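PDB 2AJR: sugar kinase, pfkB family from Thermotoga maritima, which probably transfers phosphate from ATP to a phosphorylated sugar such as fructose 1-phosphate, as a magnesium-binding kinase of the pfkB family. Local coordinates for residues K53-V66 / G272-K285. Residues are numbered along the deposited sequence; the frame is centred on the assembly and turned at random.
Sequences KGINVSIALSKLGV and GDAYVAGMVYYFIK. With ACT (acetate ion), chain D.
Asp273 divides its carboxylate between two residues of helix 53-63: OD1 takes a salt bridge from Lys53 NZ at 2.6 Å, on the syn side but tilted well out of the carboxylate plane, and OD2 accepts Asn56 ND2 at 3.0 Å. The second bond is fairly straight (N-H...O 162°); OD2 lies close to the amide plane, while ND2 comes from above the carboxylate plane. This is the start of two helices in the ribokinase-like fold; Asp273 closes a Gly-Ala-Gly-Asp sequence whose aspartate is the catalytic base in ribokinase relatives, so Asp273 probably plays that part here. An alanine here would remove both acceptors and probably leave Lys53 NZ and Asn56 ND2 without their mate on helix 271-286. Glu182 also salt-bridges Lys53, Lys310 donates to Asn56 OD1, and an acetate ion accepts a weak bond from ND2.

The axes approach to 8.4 Å and cross at -53°, with Val57 opposite Ala277 (CA atoms 5.1 Å apart), consistent with the small side chain of Ala277 at the crossing. Beyond it, Leu61 places CD2 4.0 Å from Val280 CB; Val280 also rests on strands 14-18 and 149-153.

A Schellman motif (Val66 N to Leu61 O, Gly65 N to Ser62 O), with Gly65 at C-prime and positive phi, then turns Val66 back toward helix 271-286. Tyr281, its CG anti to the backbone N (chi1 175°), meets Leu64 CB through CD1 at 3.7 Å and receives Val66 CG2 at the ring edge. The other branch, Val66 CG1, meets Ile284 CD1 tip to tip at 3.5 Å.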
loop_
_atom_site.group_PDB
_atom_site.type_symbol
_atom_site.label_atom_id
_atom_site.label_comp_id
_atom_site.label_asym_id
_atom_site.label_seq_id
_atom_site.Cartn_x
_atom_site.Cartn_y
_atom_site.Cartn_z
ATOM N N LYS A 53 7.033 16.217 2.637
ATOM C CA LYS A 53 7.416 17.148 3.695
ATOM C C LYS A 53 6.807 18.551 3.536
ATOM O O LYS A 53 6.279 19.101 4.499
ATOM C CB LYS A 53 8.942 17.187 3.835
ATOM C CG LYS A 53 9.491 15.826 4.323
ATOM C CD LYS A 53 10.995 15.822 4.694
ATOM C CE LYS A 53 11.217 15.163 6.064
ATOM N NZ LYS A 53 10.725 16.069 7.218
ATOM N N GLY A 54 6.842 19.108 2.333
ATOM C CA GLY A 54 6.331 20.454 2.106
ATOM C C GLY A 54 4.814 20.533 2.191
ATOM O O GLY A 54 4.241 21.535 2.638
ATOM N N ILE A 55 4.164 19.464 1.757
ATOM C CA ILE A 55 2.726 19.356 1.856
ATOM C C ILE A 55 2.286 19.294 3.318
ATOM O O ILE A 55 1.296 19.922 3.687
ATOM C CB ILE A 55 2.217 18.152 1.025
ATOM C CG1 ILE A 55 2.303 18.525 -0.461
ATOM C CG2 ILE A 55 0.787 17.770 1.414
ATOM C CD1 ILE A 55 1.625 17.560 -1.391
ATOM N N ASN A 56 3.035 18.557 4.142
ATOM C CA ASN A 56 2.732 18.467 5.574
ATOM C C ASN A 56 2.951 19.848 6.225
ATOM O O ASN A 56 2.222 20.224 7.147
ATOM C CB ASN A 56 3.591 17.409 6.306
ATOM C CG ASN A 56 3.306 15.950 5.880
ATOM O OD1 ASN A 56 2.178 15.546 5.582
ATOM N ND2 ASN A 56 4.355 15.143 5.913
ATOM N N VAL A 57 3.951 20.590 5.741
ATOM C CA VAL A 57 4.193 21.953 6.236
ATOM C C VAL A 57 3.012 22.850 5.899
ATOM O O VAL A 57 2.582 23.620 6.744
ATOM C CB VAL A 57 5.505 22.561 5.693
ATOM C CG1 VAL A 57 5.588 24.053 5.995
ATOM C CG2 VAL A 57 6.706 21.830 6.273
ATOM N N SER A 58 2.468 22.728 4.691
ATOM C CA SER A 58 1.237 23.431 4.343
ATOM C C SER A 58 0.076 23.056 5.254
ATOM O O SER A 58 -0.662 23.919 5.718
ATOM C CB SER A 58 0.845 23.169 2.889
ATOM O OG SER A 58 1.694 23.874 1.991
ATOM N N ILE A 59 -0.097 21.766 5.512
ATOM C CA ILE A 59 -1.163 21.321 6.415
ATOM C C ILE A 59 -0.913 21.930 7.805
ATOM O O ILE A 59 -1.798 22.571 8.364
ATOM C CB ILE A 59 -1.287 19.766 6.451
ATOM C CG1 ILE A 59 -1.767 19.254 5.079
ATOM C CG2 ILE A 59 -2.246 19.303 7.567
ATOM C CD1 ILE A 59 -1.466 17.780 4.793
ATOM N N ALA A 60 0.297 21.756 8.331
ATOM C CA ALA A 60 0.719 22.380 9.595
ATOM C C ALA A 60 0.433 23.897 9.665
ATOM O O ALA A 60 -0.181 24.381 10.616
ATOM C CB ALA A 60 2.194 22.127 9.831
ATOM N N LEU A 61 0.881 24.648 8.668
ATOM C CA LEU A 61 0.628 26.082 8.656
ATOM C C LEU A 61 -0.879 26.412 8.659
ATOM O O LEU A 61 -1.308 27.370 9.332
ATOM C CB LEU A 61 1.338 26.754 7.476
ATOM C CG LEU A 61 2.859 26.802 7.581
ATOM C CD1 LEU A 61 3.458 27.332 6.283
ATOM C CD2 LEU A 61 3.312 27.640 8.773
ATOM N N SER A 62 -1.676 25.615 7.943
ATOM C CA SER A 62 -3.126 25.824 7.901
ATOM C C SER A 62 -3.765 25.720 9.288
ATOM O O SER A 62 -4.592 26.538 9.630
ATOM C CB SER A 62 -3.812 24.863 6.924
ATOM O OG SER A 62 -4.030 23.602 7.520
ATOM N N LYS A 63 -3.348 24.754 10.098
ATOM C CA LYS A 63 -3.874 24.609 11.458
ATOM C C LYS A 63 -3.594 25.846 12.299
ATOM O O LYS A 63 -4.296 26.108 13.277
ATOM C CB LYS A 63 -3.250 23.407 12.173
ATOM C CG LYS A 63 -3.517 22.035 11.543
ATOM C CD LYS A 63 -4.833 21.415 11.987
ATOM C CE LYS A 63 -4.851 19.899 11.700
ATOM N NZ LYS A 63 -4.283 19.091 12.835
ATOM N N LEU A 64 -2.555 26.588 11.934
ATOM C CA LEU A 64 -2.170 27.789 12.667
ATOM C C LEU A 64 -2.647 29.065 11.976
ATOM O O LEU A 64 -2.195 30.164 12.302
ATOM C CB LEU A 64 -0.650 27.834 12.836
ATOM C CG LEU A 64 -0.032 26.633 13.539
ATOM C CD1 LEU A 64 1.509 26.650 13.446
ATOM C CD2 LEU A 64 -0.521 26.568 14.975
ATOM N N GLY A 65 -3.543 28.915 11.007
ATOM C CA GLY A 65 -4.138 30.056 10.320
ATOM C C GLY A 65 -3.249 30.743 9.297
ATOM O O GLY A 65 -3.605 31.792 8.812
ATOM N N VAL A 66 -2.104 30.163 8.947
ATOM C CA VAL A 66 -1.236 30.755 7.928
ATOM C C VAL A 66 -1.487 30.068 6.577
ATOM O O VAL A 66 -1.376 28.855 6.484
ATOM C CB VAL A 66 0.238 30.620 8.334
ATOM C CG1 VAL A 66 1.164 31.190 7.258
ATOM C CG2 VAL A 66 0.460 31.307 9.681
ATOM N N GLY A 272 8.990 16.256 12.005
ATOM C CA GLY A 272 9.991 17.176 11.461
ATOM C C GLY A 272 9.411 18.303 10.625
ATOM O O GLY A 272 9.989 19.397 10.535
ATOM N N ASP A 273 8.265 18.029 10.011
ATOM C CA ASP A 273 7.545 19.012 9.204
ATOM C C ASP A 273 6.768 19.950 10.119
ATOM O O ASP A 273 6.646 21.140 9.837
ATOM C CB ASP A 273 6.644 18.274 8.215
ATOM C CG ASP A 273 7.424 17.202 7.425
ATOM O OD1 ASP A 273 8.580 17.481 7.012
ATOM O OD2 ASP A 273 6.913 16.083 7.247
ATOM N N ALA A 274 6.259 19.419 11.225
ATOM C CA ALA A 274 5.717 20.274 12.291
ATOM C C ALA A 274 6.792 21.226 12.763
ATOM O O ALA A 274 6.537 22.399 12.874
ATOM C CB ALA A 274 5.191 19.445 13.469
ATOM N N TYR A 275 7.999 20.716 13.020
ATOM C CA TYR A 275 9.138 21.550 13.406
ATOM C C TYR A 275 9.300 22.708 12.442
ATOM O O TYR A 275 9.331 23.866 12.852
ATOM C CB TYR A 275 10.430 20.734 13.424
ATOM C CG TYR A 275 11.491 21.280 14.357
ATOM C CD1 TYR A 275 11.983 22.574 14.211
ATOM C CD2 TYR A 275 12.003 20.496 15.387
ATOM C CE1 TYR A 275 12.951 23.078 15.071
ATOM C CE2 TYR A 275 12.976 20.989 16.242
ATOM C CZ TYR A 275 13.438 22.281 16.081
ATOM O OH TYR A 275 14.392 22.777 16.923
ATOM N N VAL A 276 9.398 22.409 11.152
ATOM C CA VAL A 276 9.617 23.462 10.164
ATOM C C VAL A 276 8.438 24.435 10.117
ATOM O O VAL A 276 8.634 25.655 10.061
ATOM C CB VAL A 276 9.927 22.873 8.770
ATOM C CG1 VAL A 276 9.912 23.962 7.698
ATOM C CG2 VAL A 276 11.283 22.211 8.812
ATOM N N ALA A 277 7.221 23.905 10.174
ATOM C CA ALA A 277 6.018 24.742 10.137
ATOM C C ALA A 277 5.977 25.724 11.308
ATOM O O ALA A 277 5.570 26.875 11.157
ATOM C CB ALA A 277 4.793 23.890 10.146
ATOM N N GLY A 278 6.380 25.253 12.482
ATOM C CA GLY A 278 6.444 26.100 13.653
ATOM C C GLY A 278 7.399 27.246 13.420
ATOM O O GLY A 278 7.070 28.392 13.695
HETATM N N MSE A 279 8.578 26.935 12.894
HETATM C CA MSE A 279 9.562 27.957 12.585
HETATM C C MSE A 279 9.026 28.953 11.575
HETATM O O MSE A 279 9.194 30.156 11.755
HETATM C CB MSE A 279 10.853 27.335 12.062
HETATM C CG MSE A 279 11.615 26.599 13.119
HETATM SE SE MSE A 279 13.409 26.066 12.547
HETATM C CE MSE A 279 14.483 27.462 13.437
ATOM N N VAL A 280 8.383 28.460 10.520
ATOM C CA VAL A 280 7.820 29.361 9.520
ATOM C C VAL A 280 6.820 30.304 10.195
ATOM O O VAL A 280 6.922 31.520 10.047
ATOM C CB VAL A 280 7.167 28.616 8.325
ATOM C CG1 VAL A 280 6.638 29.621 7.303
ATOM C CG2 VAL A 280 8.174 27.706 7.671
ATOM N N TYR A 281 5.898 29.744 10.974
ATOM C CA TYR A 281 4.913 30.532 11.726
ATOM C C TYR A 281 5.560 31.590 12.625
ATOM O O TYR A 281 5.076 32.719 12.694
ATOM C CB TYR A 281 4.030 29.616 12.578
ATOM C CG TYR A 281 3.046 30.329 13.483
ATOM C CD1 TYR A 281 1.780 30.670 13.030
ATOM C CD2 TYR A 281 3.372 30.646 14.802
ATOM C CE1 TYR A 281 0.860 31.324 13.852
ATOM C CE2 TYR A 281 2.449 31.297 15.639
ATOM C CZ TYR A 281 1.201 31.630 15.150
ATOM O OH TYR A 281 0.283 32.267 15.941
ATOM N N TYR A 282 6.625 31.222 13.323
ATOM C CA TYR A 282 7.255 32.144 14.258
ATOM C C TYR A 282 7.877 33.294 13.498
ATOM O O TYR A 282 7.765 34.451 13.906
ATOM C CB TYR A 282 8.344 31.461 15.103
ATOM C CG TYR A 282 8.839 32.338 16.243
ATOM C CD1 TYR A 282 9.747 33.373 16.027
ATOM C CD2 TYR A 282 8.374 32.143 17.539
ATOM C CE1 TYR A 282 10.175 34.193 17.082
ATOM C CE2 TYR A 282 8.798 32.949 18.598
ATOM C CZ TYR A 282 9.692 33.968 18.370
ATOM O OH TYR A 282 10.093 34.735 19.444
ATOM N N PHE A 283 8.570 32.957 12.415
ATOM C CA PHE A 283 9.165 33.954 11.541
ATOM C C PHE A 283 8.092 34.935 11.068
ATOM O O PHE A 283 8.216 36.144 11.288
ATOM C CB PHE A 283 9.843 33.277 10.350
ATOM C CG PHE A 283 10.426 34.236 9.361
ATOM C CD1 PHE A 283 11.478 35.051 9.713
ATOM C CD2 PHE A 283 9.930 34.312 8.074
ATOM C CE1 PHE A 283 12.020 35.928 8.807
ATOM C CE2 PHE A 283 10.470 35.188 7.168
ATOM C CZ PHE A 283 11.518 35.997 7.535
ATOM N N ILE A 284 7.025 34.416 10.462
ATOM C CA ILE A 284 5.936 35.271 9.989
ATOM C C ILE A 284 5.350 36.151 11.097
ATOM O O ILE A 284 5.181 37.353 10.900
ATOM C CB ILE A 284 4.790 34.461 9.378
ATOM C CG1 ILE A 284 5.217 33.832 8.047
ATOM C CG2 ILE A 284 3.571 35.354 9.180
ATOM C CD1 ILE A 284 4.072 33.195 7.314
ATOM N N LYS A 285 5.054 35.559 12.255
ATOM C CA LYS A 285 4.325 36.271 13.307
ATOM C C LYS A 285 5.209 37.162 14.189
ATOM O O LYS A 285 4.874 38.320 14.403
ATOM C CB LYS A 285 3.501 35.307 14.177
ATOM C CG LYS A 285 2.318 34.625 13.466
ATOM C CD LYS A 285 1.351 35.600 12.755
ATOM C CE LYS A 285 0.101 34.883 12.204
ATOM N NZ LYS A 285 -0.711 35.709 11.243
HETATM C C ACT D . 6.218 11.610 4.183
HETATM O O ACT D . 6.050 10.459 3.600
HETATM O OXT ACT D . 5.264 12.096 4.878
HETATM C CH3 ACT D . 7.472 12.422 4.031
#